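Local structure of Blo t 1 allergen (Blomia tropicalis, 5JT8) at residues A[104-109]-A[241-246]; A[141-146]-A[160-165]; A[175-180]-A[195-200]; A[256-261]-A[271-276]; A[297-302]-A[322-327]. The protein is a mite allergen of the papain family, probably a cysteine protease made as a precursor whose propeptide restrains it. All coordinates share one frame; numbering follows the deposited sequence.

Contact 1 (A[104-109]-A[241-246]); sequences EPLINT and MYTIQQ
L106 and T243 bring the two backbones closest, their CA atoms 8.8 Å apart, with an irregular chain at 104-109 passing the flank of a helical turn at 241-246. The contact is small, burying 95 Å² in all, and is made by one leucine lying on two successive helix residues. L106 reaches across in an extended form: CG stands beside its own backbone N (chi1 -52°) and the trans chi2 of 180° carries CD1 outward as the leading atom. That methyl comes to 3.6 Å from T243 OG1, where the two side chains cross at about a right angle. It also lies 4.2 Å from Y242 CD2, approaching the ring obliquely. The chain at 104-109 follows helix 94-100 and leads towards strand 117-118, consistent with the linker that joins propeptide to enzyme in a papain-type precursor, here laid against helix 237-247 of the protease. T243 OG1 is hydrogen-bonded to the carbonyl O of D239, one turn earlier, so the hydroxyl facing L106 is already tied to the helix backbone. The chi1 of -63° makes this possible, placing OG1 beside the backbone N. D239 serves the other segment as well, its carboxylate accepting a bond from L106 N; the 104-109 chain is thus held through its main chain next to the methyl contact. The Y242 ring is stacked with Y110, and the adjoining helix face is buried, with I244 packed on L285 and W288 of strand 281-291 and T243 resting on V250.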
# COMPACT_ATOMS: atom_id res chain seq x y z
N GLU A 104 4.95 7.17 22.60
CA GLU A 104 4.86 8.62 22.75
C GLU A 104 4.86 9.31 21.40
O GLU A 104 5.35 8.74 20.43
CB GLU A 104 6.03 9.14 23.59
CG GLU A 104 5.99 8.67 25.03
CD GLU A 104 4.74 9.11 25.73
OE1 GLU A 104 4.31 10.27 25.54
OE2 GLU A 104 4.17 8.29 26.49
N PRO A 105 4.33 10.56 21.34
CA PRO A 105 4.49 11.35 20.11
C PRO A 105 5.96 11.71 19.93
O PRO A 105 6.73 11.48 20.86
CB PRO A 105 3.65 12.61 20.36
CG PRO A 105 2.93 12.39 21.63
CD PRO A 105 3.63 11.31 22.40
N LEU A 106 6.33 12.26 18.78
CA LEU A 106 7.67 12.81 18.60
C LEU A 106 7.94 13.90 19.62
O LEU A 106 7.01 14.60 20.05
CB LEU A 106 7.84 13.40 17.20
CG LEU A 106 7.47 12.44 16.06
CD1 LEU A 106 7.67 13.13 14.72
CD2 LEU A 106 8.30 11.15 16.14
N ILE A 107 9.20 14.05 20.01
CA ILE A 107 9.63 15.22 20.76
C ILE A 107 9.21 16.45 19.95
O ILE A 107 9.56 16.59 18.77
CB ILE A 107 11.16 15.21 21.04
CG1 ILE A 107 11.51 14.13 22.08
CG2 ILE A 107 11.64 16.59 21.50
CD1 ILE A 107 13.00 13.78 22.11
N ASN A 108 8.43 17.32 20.60
CA ASN A 108 7.57 18.27 19.89
C ASN A 108 8.22 19.61 19.65
O ASN A 108 7.60 20.66 19.88
CB ASN A 108 6.26 18.46 20.66
CG ASN A 108 5.16 19.10 19.82
OD1 ASN A 108 4.97 18.74 18.65
ND2 ASN A 108 4.44 20.06 20.40
N THR A 109 9.45 19.58 19.18
CA THR A 109 10.21 20.82 19.08
C THR A 109 10.62 21.16 17.65
O THR A 109 11.39 22.10 17.44
CB THR A 109 11.45 20.76 19.95
OG1 THR A 109 12.30 19.69 19.49
CG2 THR A 109 11.07 20.51 21.42
N MET A 241 3.89 14.07 9.00
CA MET A 241 4.50 14.97 8.01
C MET A 241 5.96 15.23 8.32
O MET A 241 6.82 15.20 7.44
CB MET A 241 3.76 16.33 7.94
CG MET A 241 2.31 16.25 7.46
SD MET A 241 1.29 17.66 8.00
CE MET A 241 1.98 18.96 7.03
N TYR A 242 6.25 15.51 9.58
CA TYR A 242 7.64 15.67 9.97
C TYR A 242 8.49 14.40 9.74
O TYR A 242 9.64 14.47 9.28
CB TYR A 242 7.74 16.09 11.42
CG TYR A 242 9.12 16.57 11.70
CD1 TYR A 242 9.55 17.79 11.21
CD2 TYR A 242 10.02 15.77 12.39
CE1 TYR A 242 10.84 18.23 11.43
CE2 TYR A 242 11.30 16.19 12.62
CZ TYR A 242 11.71 17.42 12.15
OH TYR A 242 12.99 17.84 12.39
N THR A 243 7.93 13.24 10.10
CA THR A 243 8.61 11.96 9.86
C THR A 243 8.91 11.78 8.38
O THR A 243 10.02 11.39 8.00
CB THR A 243 7.76 10.79 10.38
OG1 THR A 243 7.61 10.93 11.81
CG2 THR A 243 8.40 9.41 10.02
N ILE A 244 7.94 12.11 7.54
CA ILE A 244 8.10 12.01 6.09
C ILE A 244 9.20 12.95 5.62
O ILE A 244 10.03 12.57 4.79
CB ILE A 244 6.79 12.33 5.37
CG1 ILE A 244 5.81 11.17 5.56
CG2 ILE A 244 7.04 12.61 3.88
CD1 ILE A 244 4.37 11.52 5.17
N GLN A 245 9.20 14.16 6.16
CA GLN A 245 10.23 15.13 5.81
C GLN A 245 11.64 14.67 6.23
O GLN A 245 12.59 14.82 5.45
CB GLN A 245 9.92 16.49 6.44
CG GLN A 245 10.90 17.58 5.99
CD GLN A 245 10.61 18.97 6.57
OE1 GLN A 245 10.68 19.97 5.87
NE2 GLN A 245 10.32 19.03 7.86
N GLN A 246 11.78 14.14 7.44
CA GLN A 246 13.10 13.80 7.96
C GLN A 246 13.56 12.36 7.69
O GLN A 246 14.77 12.08 7.67
CB GLN A 246 13.17 14.04 9.48
CG GLN A 246 13.18 15.51 9.91
CD GLN A 246 13.75 16.48 8.86
OE1 GLN A 246 13.05 17.37 8.39
NE2 GLN A 246 15.03 16.32 8.51

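Contact 2 (A[141-146]-A[160-165]); sequences AAAGVA and LSEQEL
A143 meets both L160 and E162, its CB lying 4.4 Å from L160 CB and 3.4 Å from E162 OE2. The carboxylate is brought there by a bend: E162 CG sits beside its backbone N and chi2 turns to 81°, so the chain folds back and CG, CD and OE2 all pass the alanine methyl. L160 continues the contact along the helix, its extended side chain carrying CD1 to 3.8 Å from A146 CB and 4.1 Å from A143 O. The partners on this face are methyl groups one turn apart, and the CA atoms of A143 and L160 come within 6.3 Å. In the next shell, L160 N is hydrogen-bonded to the carboxylate of E147, which fixes the chain just before helix 162-168. S161 is the N-cap of that helix: its OG accepts from E164 N at 3.1 Å with an angle of 147° and is also bonded to Y205 O. E164 in turn forms a salt bridge with R222. Helix 139-154, which starts just after C137, a residue oxidised to S-hydroxycysteine, corresponds to the long central helix of the helical domain in the papain fold, with helix 162-168 packed against its side.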
# COMPACT_ATOMS: atom_id res chain seq x y z
N ALA A 141 4.92 -2.13 0.04
CA ALA A 141 5.03 -0.88 0.77
C ALA A 141 6.42 -0.76 1.40
O ALA A 141 7.07 0.29 1.31
CB ALA A 141 3.91 -0.78 1.85
N ALA A 142 6.89 -1.84 2.00
CA ALA A 142 8.22 -1.85 2.58
C ALA A 142 9.28 -1.68 1.49
O ALA A 142 10.20 -0.89 1.63
CB ALA A 142 8.45 -3.14 3.35
N ALA A 143 9.15 -2.44 0.41
CA ALA A 143 10.14 -2.38 -0.66
C ALA A 143 10.16 -0.99 -1.27
O ALA A 143 11.21 -0.47 -1.61
CB ALA A 143 9.86 -3.43 -1.73
N GLY A 144 8.98 -0.38 -1.38
CA GLY A 144 8.82 0.96 -1.92
C GLY A 144 9.54 2.03 -1.10
O GLY A 144 10.23 2.90 -1.64
N VAL A 145 9.37 1.97 0.21
CA VAL A 145 10.09 2.87 1.10
C VAL A 145 11.60 2.67 0.92
O VAL A 145 12.33 3.64 0.76
CB VAL A 145 9.68 2.64 2.57
CG1 VAL A 145 10.68 3.26 3.52
CG2 VAL A 145 8.29 3.20 2.80
N ALA A 146 12.05 1.41 0.91
CA ALA A 146 13.48 1.11 0.78
C ALA A 146 14.04 1.65 -0.54
O ALA A 146 15.10 2.27 -0.57
CB ALA A 146 13.74 -0.40 0.89
N LEU A 160 13.55 -3.80 -6.05
CA LEU A 160 13.73 -4.92 -5.14
C LEU A 160 12.69 -6.01 -5.37
O LEU A 160 11.62 -5.76 -5.95
CB LEU A 160 13.68 -4.43 -3.70
CG LEU A 160 14.75 -3.41 -3.32
CD1 LEU A 160 14.54 -2.91 -1.90
CD2 LEU A 160 16.15 -3.96 -3.50
N SER A 161 13.01 -7.21 -4.91
CA SER A 161 12.14 -8.37 -5.03
C SER A 161 11.08 -8.46 -3.92
O SER A 161 11.39 -8.90 -2.81
CB SER A 161 12.98 -9.65 -5.03
OG SER A 161 12.19 -10.82 -5.14
N GLU A 162 9.85 -8.06 -4.23
CA GLU A 162 8.74 -8.31 -3.32
C GLU A 162 8.52 -9.81 -3.11
O GLU A 162 8.11 -10.23 -2.03
CB GLU A 162 7.44 -7.69 -3.85
CG GLU A 162 7.34 -6.18 -3.63
CD GLU A 162 8.10 -5.39 -4.69
OE1 GLU A 162 8.65 -6.00 -5.64
OE2 GLU A 162 8.15 -4.14 -4.57
N GLN A 163 8.79 -10.61 -4.13
CA GLN A 163 8.54 -12.04 -4.07
C GLN A 163 9.42 -12.69 -3.00
O GLN A 163 8.99 -13.62 -2.30
CB GLN A 163 8.76 -12.70 -5.44
CG GLN A 163 8.33 -14.17 -5.55
CD GLN A 163 6.83 -14.36 -5.43
OE1 GLN A 163 6.05 -13.74 -6.17
NE2 GLN A 163 6.41 -15.20 -4.49
N GLU A 164 10.65 -12.20 -2.85
CA GLU A 164 11.55 -12.74 -1.85
C GLU A 164 10.98 -12.46 -0.45
O GLU A 164 11.13 -13.27 0.46
CB GLU A 164 12.96 -12.16 -1.96
CG GLU A 164 13.91 -12.78 -0.92
CD GLU A 164 15.33 -12.27 -0.97
OE1 GLU A 164 15.61 -11.31 -1.72
OE2 GLU A 164 16.18 -12.82 -0.22
N LEU A 165 10.34 -11.30 -0.29
CA LEU A 165 9.67 -10.99 0.97
C LEU A 165 8.51 -11.96 1.21
O LEU A 165 8.35 -12.51 2.31
CB LEU A 165 9.17 -9.55 0.98
CG LEU A 165 10.22 -8.46 1.20
CD1 LEU A 165 9.60 -7.08 1.05
CD2 LEU A 165 10.92 -8.61 2.58

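Contact 3 (A[175-180]-A[195-200]); sequences PSYQCN and IRTGLV. Unlike the reference sequence in segment 175-180: P175 (reference Ser).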
# COMPACT_ATOMS: atom_id res chain seq x y z
N PRO A 175 9.80 -19.44 11.15
CA PRO A 175 8.97 -19.04 12.29
C PRO A 175 9.47 -17.79 13.04
O PRO A 175 8.73 -17.25 13.86
CB PRO A 175 9.02 -20.28 13.21
CG PRO A 175 10.12 -21.15 12.68
CD PRO A 175 10.19 -20.86 11.21
N SER A 176 10.68 -17.33 12.74
CA SER A 176 11.16 -16.10 13.34
C SER A 176 10.51 -14.87 12.68
O SER A 176 10.73 -13.74 13.13
CB SER A 176 12.69 -16.00 13.23
OG SER A 176 13.10 -15.68 11.92
N TYR A 177 9.72 -15.10 11.62
CA TYR A 177 8.93 -14.03 10.99
C TYR A 177 7.44 -14.33 11.12
O TYR A 177 7.05 -15.49 11.22
CB TYR A 177 9.29 -13.86 9.51
CG TYR A 177 10.68 -13.33 9.29
CD1 TYR A 177 10.92 -11.96 9.22
CD2 TYR A 177 11.76 -14.20 9.15
CE1 TYR A 177 12.22 -11.47 9.03
CE2 TYR A 177 13.05 -13.72 8.95
CZ TYR A 177 13.27 -12.36 8.88
OH TYR A 177 14.55 -11.88 8.68
N GLN A 178 6.62 -13.29 11.09
CA GLN A 178 5.19 -13.44 11.33
C GLN A 178 4.30 -13.26 10.10
O GLN A 178 3.07 -13.30 10.22
CB GLN A 178 4.74 -12.44 12.41
CG GLN A 178 5.31 -12.73 13.79
CD GLN A 178 4.91 -14.11 14.27
OE1 GLN A 178 5.75 -14.90 14.71
NE2 GLN A 178 3.62 -14.41 14.18
N CYS A 179 4.89 -13.09 8.92
CA CYS A 179 4.07 -12.88 7.71
C CYS A 179 3.41 -14.13 7.14
O CYS A 179 3.78 -15.27 7.45
CB CYS A 179 4.93 -12.23 6.62
SG CYS A 179 5.65 -10.71 7.20
N ASN A 180 2.40 -13.90 6.30
CA ASN A 180 1.64 -15.00 5.72
C ASN A 180 1.57 -14.97 4.18
O ASN A 180 0.58 -15.39 3.57
CB ASN A 180 0.23 -15.01 6.33
CG ASN A 180 0.28 -15.01 7.86
OD1 ASN A 180 0.47 -16.06 8.47
ND2 ASN A 180 0.15 -13.83 8.47
N ILE A 195 16.90 -5.89 7.11
CA ILE A 195 18.05 -5.70 8.00
C ILE A 195 18.89 -6.95 8.09
O ILE A 195 20.10 -6.93 7.86
CB ILE A 195 17.60 -5.29 9.42
CG1 ILE A 195 17.02 -3.87 9.41
CG2 ILE A 195 18.76 -5.37 10.41
CD1 ILE A 195 16.18 -3.59 10.64
N ARG A 196 18.26 -8.06 8.45
CA ARG A 196 19.02 -9.24 8.81
C ARG A 196 19.57 -9.98 7.59
O ARG A 196 20.62 -10.62 7.67
CB ARG A 196 18.15 -10.18 9.65
CG ARG A 196 17.69 -9.55 10.95
CD ARG A 196 16.73 -10.46 11.71
NE ARG A 196 16.19 -9.80 12.89
CZ ARG A 196 15.19 -10.28 13.63
NH1 ARG A 196 14.60 -11.43 13.31
NH2 ARG A 196 14.76 -9.59 14.69
N THR A 197 18.87 -9.88 6.47
CA THR A 197 19.19 -10.70 5.29
C THR A 197 19.42 -9.84 4.04
O THR A 197 20.31 -10.11 3.25
CB THR A 197 18.05 -11.70 4.99
OG1 THR A 197 17.82 -12.50 6.15
CG2 THR A 197 18.39 -12.61 3.79
N GLY A 198 18.62 -8.78 3.90
CA GLY A 198 18.62 -7.96 2.70
C GLY A 198 17.85 -8.58 1.55
O GLY A 198 17.62 -9.78 1.54
N LEU A 199 17.45 -7.76 0.58
CA LEU A 199 16.71 -8.24 -0.59
C LEU A 199 17.54 -8.16 -1.85
O LEU A 199 18.27 -7.18 -2.05
CB LEU A 199 15.42 -7.44 -0.79
CG LEU A 199 14.32 -7.60 0.25
CD1 LEU A 199 13.25 -6.51 0.04
CD2 LEU A 199 13.72 -8.99 0.17
N VAL A 200 17.44 -9.17 -2.71
CA VAL A 200 18.06 -9.08 -4.03
C VAL A 200 17.11 -8.30 -4.93
O VAL A 200 15.95 -8.05 -4.57
CB VAL A 200 18.36 -10.46 -4.67
CG1 VAL A 200 19.36 -11.24 -3.82
CG2 VAL A 200 17.07 -11.25 -4.89
O HOH W 1 15.26 -13.98 11.28
O HOH W 2 16.02 -13.79 7.37
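Y177 and R196 run past each other in opposite directions, the tyrosine pointing towards the helix end and the arginine back towards the loop. The phenol oxygen therefore lies against the aliphatic part of its partner: Y177 OH is 4.0 Å from R196 CD and 4.1 Å from R196 CB, both van der Waals contacts. The ring and guanidinium planes stand 49° apart, and the arrangement is not a stack. R196 is extended from CG to NE, which carries its charged end beyond the phenol and towards S176. There a water closes the gap: it donates to S176 OG at 2.8 Å and accepts a weak bond from R196 NH1 at 3.3 Å, lying in the guanidinium plane at its edge. S176 OG is also hydrogen-bonded to D174, so an acidic group stands behind this bridge. A second water joins two hydroxyls, 2.7 Å from Y177 OH and 2.5 Å from T197 OG1. Y177 OH and T197 OG1 are 4.2 Å apart, too far for a direct bond. T197, the first residue beyond helix 187-196 to leave helical geometry, has its OG1 set beside the backbone N (chi1 -56°), where it meets this water. The loop at 175-180 lies beside the C-terminal end of this helix in the helical part of the protease, with the Y177 side chain touching K192. Across the contact, polar groups are coupled by solvent: one water links S176 to R196, weakly on the arginine side, and the other links Y177 to T197, while direct touching is confined to the tyrosine end.

Contact 4 (A[256-261]-A[271-276]); sequences GSNNYF and GVAYND. With NO3 (nitrate ion), chain H; NO3 (nitrate ion), chain J.
V272 packs between N258 and Y260, each of its methyls taking one partner. V272 CG2 lies 3.9 Å from Y260 CB and equally near CG at the root of the ring, which it approaches obliquely. V272 CG1 points at the amide and comes to 3.7 Å from N258 OD1. The valine torsion, with CG1 anti to the backbone N (chi1 170°), spreads the branches in this way. Of the hydrogen bonds, those accepted by N258 OD1 are local. As the N-cap of helix 259-262, its OD1 accepts from F261 N at 3.2 Å, nearly straight at 161° and on a lone pair in the carbonyl plane; a second bond, from Y260 N, is weak. These fix the amide with ND2 turned towards A273. A nitrate, probably from the crystallisation liquor, bridges the segments: A273 N donates to its O1 at 3.1 Å, N258 ND2 gives a weak bond to O3, and Y260 CE1 lies 3.5 Å from that same O3. Another nitrate is bound by N275 ND2 at 3.1 Å through O2, beside the Y274 ring. The 271-276 chain, which includes a type II turn from A273 to D276, follows strand 268-269 and precedes strand 281-291 in sequence, and L322 covers N258, V272 and A273. On the propeptide side, W58 of helix 42-62 meets the Y260 ring edge-to-face, and F83 and S84 of helix 80-88 touch S257.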
# COMPACT_ATOMS: atom_id res chain seq x y z
N GLY A 256 -8.06 -0.25 2.73
CA GLY A 256 -8.01 -0.27 1.27
C GLY A 256 -9.27 -0.78 0.59
O GLY A 256 -9.56 -0.38 -0.54
N SER A 257 -10.04 -1.64 1.27
CA SER A 257 -11.20 -2.26 0.64
C SER A 257 -12.46 -1.38 0.69
O SER A 257 -13.49 -1.74 0.12
CB SER A 257 -11.49 -3.63 1.26
OG SER A 257 -11.80 -3.54 2.64
N ASN A 258 -12.36 -0.24 1.37
CA ASN A 258 -13.42 0.77 1.32
C ASN A 258 -13.75 1.16 -0.13
O ASN A 258 -12.84 1.37 -0.94
CB ASN A 258 -13.01 2.02 2.12
CG ASN A 258 -13.97 3.18 1.93
OD1 ASN A 258 -13.91 3.89 0.92
ND2 ASN A 258 -14.86 3.38 2.89
N ASN A 259 -15.04 1.24 -0.45
CA ASN A 259 -15.49 1.46 -1.83
C ASN A 259 -14.89 2.68 -2.48
O ASN A 259 -14.46 2.63 -3.63
CB ASN A 259 -17.01 1.57 -1.88
CG ASN A 259 -17.69 0.22 -1.97
OD1 ASN A 259 -17.23 -0.66 -2.69
ND2 ASN A 259 -18.79 0.06 -1.24
N TYR A 260 -14.83 3.78 -1.75
CA TYR A 260 -14.31 5.04 -2.28
C TYR A 260 -12.82 4.95 -2.56
O TYR A 260 -12.33 5.36 -3.62
CB TYR A 260 -14.61 6.20 -1.32
CG TYR A 260 -16.09 6.45 -1.11
CD1 TYR A 260 -16.82 5.72 -0.17
CD2 TYR A 260 -16.77 7.39 -1.87
CE1 TYR A 260 -18.17 5.94 0.01
CE2 TYR A 260 -18.13 7.61 -1.70
CZ TYR A 260 -18.83 6.88 -0.75
OH TYR A 260 -20.18 7.09 -0.57
N PHE A 261 -12.07 4.40 -1.61
CA PHE A 261 -10.64 4.25 -1.83
C PHE A 261 -10.38 3.22 -2.93
O PHE A 261 -9.54 3.43 -3.81
CB PHE A 261 -9.92 3.83 -0.54
CG PHE A 261 -8.44 3.76 -0.71
CD1 PHE A 261 -7.67 4.92 -0.60
CD2 PHE A 261 -7.82 2.57 -1.04
CE1 PHE A 261 -6.30 4.87 -0.78
CE2 PHE A 261 -6.46 2.51 -1.23
CZ PHE A 261 -5.69 3.66 -1.10
N GLY A 271 -14.13 13.27 3.45
CA GLY A 271 -15.24 12.75 4.24
C GLY A 271 -15.41 11.24 4.26
O GLY A 271 -16.51 10.75 4.45
N VAL A 272 -14.33 10.49 4.09
CA VAL A 272 -14.44 9.03 4.13
C VAL A 272 -13.82 8.44 5.40
O VAL A 272 -12.64 8.69 5.71
CB VAL A 272 -13.78 8.38 2.88
CG1 VAL A 272 -13.67 6.88 3.06
CG2 VAL A 272 -14.56 8.72 1.63
N ALA A 273 -14.64 7.68 6.13
CA ALA A 273 -14.18 6.77 7.19
C ALA A 273 -13.26 7.45 8.19
O ALA A 273 -12.12 7.03 8.38
CB ALA A 273 -13.47 5.56 6.58
N TYR A 274 -13.76 8.51 8.82
CA TYR A 274 -13.02 9.24 9.82
C TYR A 274 -12.63 8.33 10.99
O TYR A 274 -13.46 7.57 11.48
CB TYR A 274 -13.83 10.43 10.33
CG TYR A 274 -13.84 11.62 9.39
CD1 TYR A 274 -13.28 11.54 8.12
CD2 TYR A 274 -14.37 12.85 9.80
CE1 TYR A 274 -13.27 12.64 7.27
CE2 TYR A 274 -14.36 13.94 8.95
CZ TYR A 274 -13.82 13.83 7.70
OH TYR A 274 -13.80 14.92 6.87
N ASN A 275 -11.37 8.39 11.41
CA ASN A 275 -10.88 7.61 12.54
C ASN A 275 -11.11 6.11 12.38
O ASN A 275 -11.39 5.41 13.35
CB ASN A 275 -11.54 8.07 13.85
CG ASN A 275 -11.51 9.58 14.01
OD1 ASN A 275 -10.44 10.21 14.03
ND2 ASN A 275 -12.69 10.19 14.12
N ASP A 276 -11.00 5.61 11.15
CA ASP A 276 -11.21 4.19 10.89
C ASP A 276 -10.27 3.27 11.69
O ASP A 276 -9.04 3.46 11.69
CB ASP A 276 -11.04 3.90 9.41
CG ASP A 276 -11.84 2.71 8.96
OD1 ASP A 276 -12.09 1.81 9.79
OD2 ASP A 276 -12.25 2.71 7.79
N NO3 H . -17.19 5.90 4.59
O1 NO3 H . -17.48 7.08 4.96
O2 NO3 H . -16.51 5.15 5.36
O3 NO3 H . -17.58 5.45 3.47
N NO3 J . -13.16 14.07 13.00
O1 NO3 J . -13.92 14.99 12.60
O2 NO3 J . -13.62 13.15 13.74
O3 NO3 J . -11.93 14.06 12.67

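Contact 5 (A[297-302]-A[322-327]); sequences WIIRNS and LGINNY. Unlike the reference sequence in segment 322-327: Y327 (reference Phe).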
# COMPACT_ATOMS: atom_id res chain seq x y z
N TRP A 297 -3.16 14.03 1.76
CA TRP A 297 -2.00 13.16 1.76
C TRP A 297 -1.72 12.70 0.33
O TRP A 297 -2.66 12.52 -0.45
CB TRP A 297 -2.25 11.94 2.63
CG TRP A 297 -2.40 12.18 4.08
CD1 TRP A 297 -3.52 11.99 4.83
CD2 TRP A 297 -1.37 12.60 4.98
NE1 TRP A 297 -3.26 12.30 6.15
CE2 TRP A 297 -1.95 12.68 6.26
CE3 TRP A 297 -0.03 12.93 4.82
CZ2 TRP A 297 -1.22 13.05 7.38
CZ3 TRP A 297 0.69 13.32 5.94
CH2 TRP A 297 0.09 13.36 7.19
N ILE A 298 -0.46 12.46 -0.00
CA ILE A 298 -0.15 11.79 -1.26
C ILE A 298 0.21 10.33 -1.01
O ILE A 298 1.19 10.01 -0.31
CB ILE A 298 1.00 12.46 -2.01
CG1 ILE A 298 0.77 13.98 -2.11
CG2 ILE A 298 1.16 11.83 -3.39
CD1 ILE A 298 1.98 14.77 -2.61
N ILE A 299 -0.61 9.44 -1.56
CA ILE A 299 -0.48 8.00 -1.32
C ILE A 299 0.07 7.26 -2.52
O ILE A 299 -0.49 7.32 -3.62
CB ILE A 299 -1.84 7.40 -0.93
CG1 ILE A 299 -2.21 7.85 0.49
CG2 ILE A 299 -1.82 5.88 -1.01
CD1 ILE A 299 -3.54 7.31 0.97
N ARG A 300 1.19 6.57 -2.32
CA ARG A 300 1.69 5.67 -3.36
C ARG A 300 1.12 4.27 -3.15
O ARG A 300 1.40 3.61 -2.13
CB ARG A 300 3.21 5.60 -3.34
CG ARG A 300 3.78 4.50 -4.21
CD ARG A 300 5.29 4.47 -4.11
NE ARG A 300 5.87 3.30 -4.77
CZ ARG A 300 6.47 3.34 -5.96
NH1 ARG A 300 6.58 4.49 -6.63
NH2 ARG A 300 6.97 2.23 -6.47
N ASN A 301 0.33 3.82 -4.12
CA ASN A 301 -0.36 2.54 -4.03
C ASN A 301 0.35 1.52 -4.92
O ASN A 301 1.22 1.88 -5.71
CB ASN A 301 -1.83 2.71 -4.43
CG ASN A 301 -2.73 1.59 -3.92
OD1 ASN A 301 -2.26 0.57 -3.42
ND2 ASN A 301 -4.04 1.78 -4.07
N SER A 302 -0.01 0.24 -4.78
CA SER A 302 0.61 -0.83 -5.55
C SER A 302 -0.42 -1.58 -6.41
O SER A 302 -0.42 -2.81 -6.48
CB SER A 302 1.32 -1.81 -4.61
OG SER A 302 0.43 -2.30 -3.60
N LEU A 322 -9.77 6.78 6.96
CA LEU A 322 -9.45 5.40 6.61
C LEU A 322 -8.30 4.80 7.43
O LEU A 322 -7.63 3.89 6.96
CB LEU A 322 -9.10 5.31 5.12
CG LEU A 322 -10.19 5.66 4.12
CD1 LEU A 322 -9.56 6.05 2.80
CD2 LEU A 322 -11.15 4.49 3.91
N GLY A 323 -8.04 5.33 8.62
CA GLY A 323 -6.98 4.82 9.48
C GLY A 323 -5.54 5.07 9.01
O GLY A 323 -4.61 4.39 9.45
N ILE A 324 -5.36 6.06 8.14
CA ILE A 324 -4.05 6.44 7.62
C ILE A 324 -3.00 6.68 8.72
O ILE A 324 -1.84 6.29 8.58
CB ILE A 324 -4.18 7.71 6.75
CG1 ILE A 324 -4.69 7.34 5.36
CG2 ILE A 324 -2.85 8.49 6.66
CD1 ILE A 324 -5.22 8.55 4.59
N ASN A 325 -3.43 7.30 9.82
CA ASN A 325 -2.52 7.59 10.94
C ASN A 325 -2.31 6.44 11.94
O ASN A 325 -1.62 6.62 12.94
CB ASN A 325 -3.02 8.80 11.74
CG ASN A 325 -3.13 10.06 10.90
OD1 ASN A 325 -3.90 10.13 9.95
ND2 ASN A 325 -2.35 11.08 11.28
N ASN A 326 -2.92 5.29 11.71
CA ASN A 326 -2.90 4.25 12.74
C ASN A 326 -1.53 3.61 12.89
O ASN A 326 -1.03 3.46 14.01
CB ASN A 326 -3.95 3.16 12.43
CG ASN A 326 -5.39 3.65 12.64
OD1 ASN A 326 -5.61 4.74 13.17
ND2 ASN A 326 -6.36 2.82 12.25
N TYR A 327 -0.91 3.25 11.77
CA TYR A 327 0.30 2.43 11.78
C TYR A 327 1.32 2.93 10.79
O TYR A 327 1.51 2.36 9.70
CB TYR A 327 -0.02 0.97 11.45
CG TYR A 327 -1.06 0.35 12.34
CD1 TYR A 327 -0.77 -0.02 13.65
CD2 TYR A 327 -2.35 0.10 11.86
CE1 TYR A 327 -1.72 -0.60 14.46
CE2 TYR A 327 -3.31 -0.47 12.67
CZ TYR A 327 -2.99 -0.82 13.96
OH TYR A 327 -3.94 -1.40 14.76
O HOH W 3 -4.77 12.15 8.53
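I324 meets W297 with both of its branches, which part at CB, and I299 with the longer one. The torsion there (chi1 -80°) sets CG1 beside the backbone N and leaves CG2 anti to it. CG2 lies over one face of the indole as a CH-pi contact, 4.1 Å from the centroid of the W297 five-membered ring and 22° off its normal. It is displaced towards the rim, with W297 NE1 at 3.9 Å as its nearest ring atom. Through CG1 the other branch extends to CD1, 3.8 Å from W297 CD1. The same methyl meets I299 CD1 at 4.2 Å, the two isoleucines pointing at each other tip to tip. I324 also touches V315 of strand 312-316, which pairs with strand 294-300 in the central sheet of the protease. The polar edge of the indole is handled separately. A water lying in the ring plane accepts from W297 NE1 at 2.8 Å and donates to N325 OD1 at 2.6 Å. N325 ND2 is in turn bound to the S235 carbonyl and to D237. At the end of the strand, N301 OD1 is bonded to H281 NE2, the asparagine–histidine pair expected of a papain-family active site. The contact thus combines a methyl on an aromatic face with a water at its edge, so that the buried indole N-H and N325 OD1 are both bonded through it without meeting directly.

In the fold
Along the chain, contact 1 encloses contacts 2 and 3, while contacts 4 and 5 follow it. Contacts 2 and 3 share the helical part of the protease, their centres 11 Å apart: E164 and S161 bond to the backbone of V200, and L165 packs on L199. Contacts 4 and 5 are likewise 11 Å apart and joined by bonds from L322 N to A273 O and from N326 ND2 to D276 O. Contact 1 touches the same sheet-based part through helix 237-247, whose M241 and I244 pack on W297. Contacts 3 and 4, 30 Å apart, lie on opposite sides of the centre, reflecting the two-domain architecture of papain-like proteases.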